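MlnE (Bacillus amyloliquefaciens subsp. plantarum, PDB 5D2E) carries at its N-terminus an NADP-binding B-type ketoreductase, the part crystallised here, of the polyketide assembly line that makes the antibiotic macrolactin. Local coordinates at residues 127-132 with 174-179. Sequence-based numbering, arbitrary orientation.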
loop_
_atom_site.group_PDB
_atom_site.type_symbol
_atom_site.label_atom_id
_atom_site.label_comp_id
_atom_site.label_asym_id
_atom_site.label_seq_id
_atom_site.Cartn_x
_atom_site.Cartn_y
_atom_site.Cartn_z
ATOM N N HIS A 127 20.299 -14.870 8.270
ATOM C CA HIS A 127 20.062 -13.440 8.162
ATOM C C HIS A 127 20.204 -12.961 6.762
ATOM O O HIS A 127 21.255 -13.079 6.197
ATOM C CB HIS A 127 21.015 -12.713 9.076
ATOM C CG HIS A 127 21.129 -13.390 10.395
ATOM N ND1 HIS A 127 20.290 -13.096 11.446
ATOM C CD2 HIS A 127 21.846 -14.478 10.771
ATOM C CE1 HIS A 127 20.530 -13.918 12.441
ATOM N NE2 HIS A 127 21.474 -14.765 12.060
ATOM N N ILE A 128 19.128 -12.388 6.210
ATOM C CA ILE A 128 19.087 -11.949 4.857
ATOM C C ILE A 128 18.896 -10.455 4.883
ATOM O O ILE A 128 18.023 -9.987 5.614
ATOM C CB ILE A 128 17.865 -12.517 4.090
ATOM C CG1 ILE A 128 17.664 -14.016 4.287
ATOM C CG2 ILE A 128 17.946 -12.137 2.656
ATOM C CD1 ILE A 128 18.853 -14.862 4.090
ATOM N N ILE A 129 19.730 -9.740 4.109
ATOM C CA ILE A 129 19.668 -8.310 3.941
ATOM C C ILE A 129 19.331 -8.061 2.460
ATOM O O ILE A 129 20.021 -8.460 1.559
ATOM C CB ILE A 129 20.924 -7.531 4.320
ATOM C CG1 ILE A 129 21.407 -7.883 5.747
ATOM C CG2 ILE A 129 20.725 -6.031 4.054
ATOM C CD1 ILE A 129 20.480 -7.528 6.820
ATOM N N HIS A 130 18.195 -7.385 2.230
ATOM C CA HIS A 130 17.825 -7.018 0.889
ATOM C C HIS A 130 17.945 -5.518 0.778
ATOM O O HIS A 130 17.150 -4.746 1.364
ATOM C CB HIS A 130 16.405 -7.462 0.621
ATOM C CG HIS A 130 15.991 -7.307 -0.802
ATOM N ND1 HIS A 130 15.518 -6.116 -1.308
ATOM C CD2 HIS A 130 15.912 -8.205 -1.819
ATOM C CE1 HIS A 130 15.240 -6.255 -2.593
ATOM N NE2 HIS A 130 15.431 -7.525 -2.921
ATOM N N PHE A 131 18.950 -5.063 0.037
ATOM C CA PHE A 131 19.168 -3.643 -0.123
ATOM C C PHE A 131 19.445 -3.247 -1.575
ATOM O O PHE A 131 20.569 -2.869 -1.935
ATOM C CB PHE A 131 20.361 -3.217 0.767
ATOM C CG PHE A 131 20.649 -1.694 0.782
ATOM C CD1 PHE A 131 19.672 -0.766 0.581
ATOM C CD2 PHE A 131 21.913 -1.240 1.046
ATOM C CE1 PHE A 131 19.946 0.614 0.652
ATOM C CE2 PHE A 131 22.197 0.115 1.106
ATOM C CZ PHE A 131 21.204 1.039 0.940
ATOM N N LEU A 132 18.411 -3.280 -2.368
ATOM C CA LEU A 132 18.420 -2.882 -3.758
ATOM C C LEU A 132 17.607 -1.588 -3.978
ATOM O O LEU A 132 17.734 -0.952 -5.021
ATOM C CB LEU A 132 17.720 -3.912 -4.599
ATOM C CG LEU A 132 18.279 -5.323 -4.548
ATOM C CD1 LEU A 132 17.526 -6.190 -5.521
ATOM C CD2 LEU A 132 19.803 -5.346 -4.814
ATOM N N LEU A 174 15.670 -8.589 6.331
ATOM C CA LEU A 174 15.660 -7.177 6.571
ATOM C C LEU A 174 15.728 -6.532 5.246
ATOM O O LEU A 174 16.721 -6.665 4.522
ATOM C CB LEU A 174 16.819 -6.723 7.508
ATOM C CG LEU A 174 16.931 -5.200 7.712
ATOM C CD1 LEU A 174 15.694 -4.580 8.381
ATOM C CD2 LEU A 174 18.182 -4.909 8.546
ATOM N N TYR A 175 14.641 -5.838 4.891
ATOM C CA TYR A 175 14.491 -5.102 3.683
ATOM C C TYR A 175 14.776 -3.638 3.985
ATOM O O TYR A 175 14.179 -3.078 4.869
ATOM C CB TYR A 175 13.081 -5.292 3.158
ATOM C CG TYR A 175 12.642 -4.264 2.177
ATOM C CD1 TYR A 175 13.101 -4.245 0.867
ATOM C CD2 TYR A 175 11.774 -3.241 2.582
ATOM C CE1 TYR A 175 12.713 -3.215 -0.000
ATOM C CE2 TYR A 175 11.389 -2.231 1.710
ATOM C CZ TYR A 175 11.847 -2.224 0.440
ATOM O OH TYR A 175 11.356 -1.195 -0.369
ATOM N N LEU A 176 15.695 -3.035 3.207
ATOM C CA LEU A 176 16.128 -1.655 3.327
ATOM C C LEU A 176 15.878 -0.876 2.066
ATOM O O LEU A 176 16.042 -1.378 0.982
ATOM C CB LEU A 176 17.642 -1.559 3.602
ATOM C CG LEU A 176 18.201 -2.504 4.654
ATOM C CD1 LEU A 176 19.722 -2.495 4.773
ATOM C CD2 LEU A 176 17.569 -2.149 5.962
ATOM N N TYR A 177 15.479 0.380 2.246
ATOM C CA TYR A 177 15.379 1.314 1.166
ATOM C C TYR A 177 15.810 2.704 1.637
ATOM O O TYR A 177 15.693 3.027 2.812
ATOM C CB TYR A 177 13.985 1.423 0.582
ATOM C CG TYR A 177 12.902 1.965 1.446
ATOM C CD1 TYR A 177 12.244 1.141 2.360
ATOM C CD2 TYR A 177 12.514 3.322 1.366
ATOM C CE1 TYR A 177 11.210 1.622 3.142
ATOM C CE2 TYR A 177 11.472 3.804 2.140
ATOM C CZ TYR A 177 10.843 2.952 3.036
ATOM O OH TYR A 177 9.836 3.413 3.829
ATOM N N GLU A 178 16.242 3.508 0.673
ATOM C CA GLU A 178 16.702 4.843 0.936
ATOM C C GLU A 178 15.609 5.847 0.639
ATOM O O GLU A 178 14.800 5.687 -0.278
ATOM C CB GLU A 178 17.874 5.222 0.072
ATOM C CG GLU A 178 19.131 4.417 0.333
ATOM C CD GLU A 178 20.262 4.859 -0.586
ATOM O OE1 GLU A 178 20.040 5.648 -1.540
ATOM O OE2 GLU A 178 21.359 4.466 -0.296
ATOM N N ASN A 179 15.631 6.900 1.434
ATOM C CA ASN A 179 14.776 8.059 1.232
ATOM C C ASN A 179 15.571 9.285 1.718
ATOM O O ASN A 179 16.693 9.130 2.212
ATOM C CB ASN A 179 13.416 7.900 1.941
ATOM C CG ASN A 179 12.339 8.932 1.436
ATOM O OD1 ASN A 179 12.448 9.518 0.363
ATOM N ND2 ASN A 179 11.304 9.090 2.202
HETATM O O HOH W 1 15.869 -3.273 -1.063
#
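Phe131 turns the edge of its ring to Leu176 O and to Glu178, whose OE2 lies 3.6 Å from Phe131 CZ. Leu176 CB stands off the ring plane on one side, 3.7 Å from Phe131 CD1. CG of Phe131, anti to the backbone N (chi1 -176°), carries the ring beside its own carbonyl carbon; the side chains of Leu176 and Glu178 each cross the Phe131 side chain at about a right angle, the carboxylate plane turned 57° from the ring. Among the residues turned to the other side of the sheet, His130 ND1 lies at the rim of the Tyr175 ring, 3.8 Å from CD1, whereas Tyr175 approaches the imidazole obliquely. That ND1 shares a water with Leu132 N and Leu176 O; the water accepts from the amide and donates to the carbonyl. NE2 of the same imidazole bonds Ser154 OG, and Tyr175 OH reaches Tyr188 O.

The backbones pair in parallel register through three bonds: Leu174 N to Ile128 O (2.8 Å), His130 N to Leu174 O (2.8 Å) and Leu176 N to His130 O (2.9 Å). Beside this ladder, Ile129 CG2 lies 3.7 Å from Leu176 CD1, while Ile129 CD1 packs on Leu174 CB.

Such pairing belongs to a beta-alpha-beta crossover: strand 127-133 leads through helix 141-164 to strand 171-180. It lies in the Rossmann-like half away from the NADP site, consistent with the structural, non-catalytic subdomain of polyketide ketoreductases. The helix covers the His130 and Tyr175 face, while helix 222-233 covers Ile129, Leu174 and Leu176; strands 60-64 and 205-214 flank the pair.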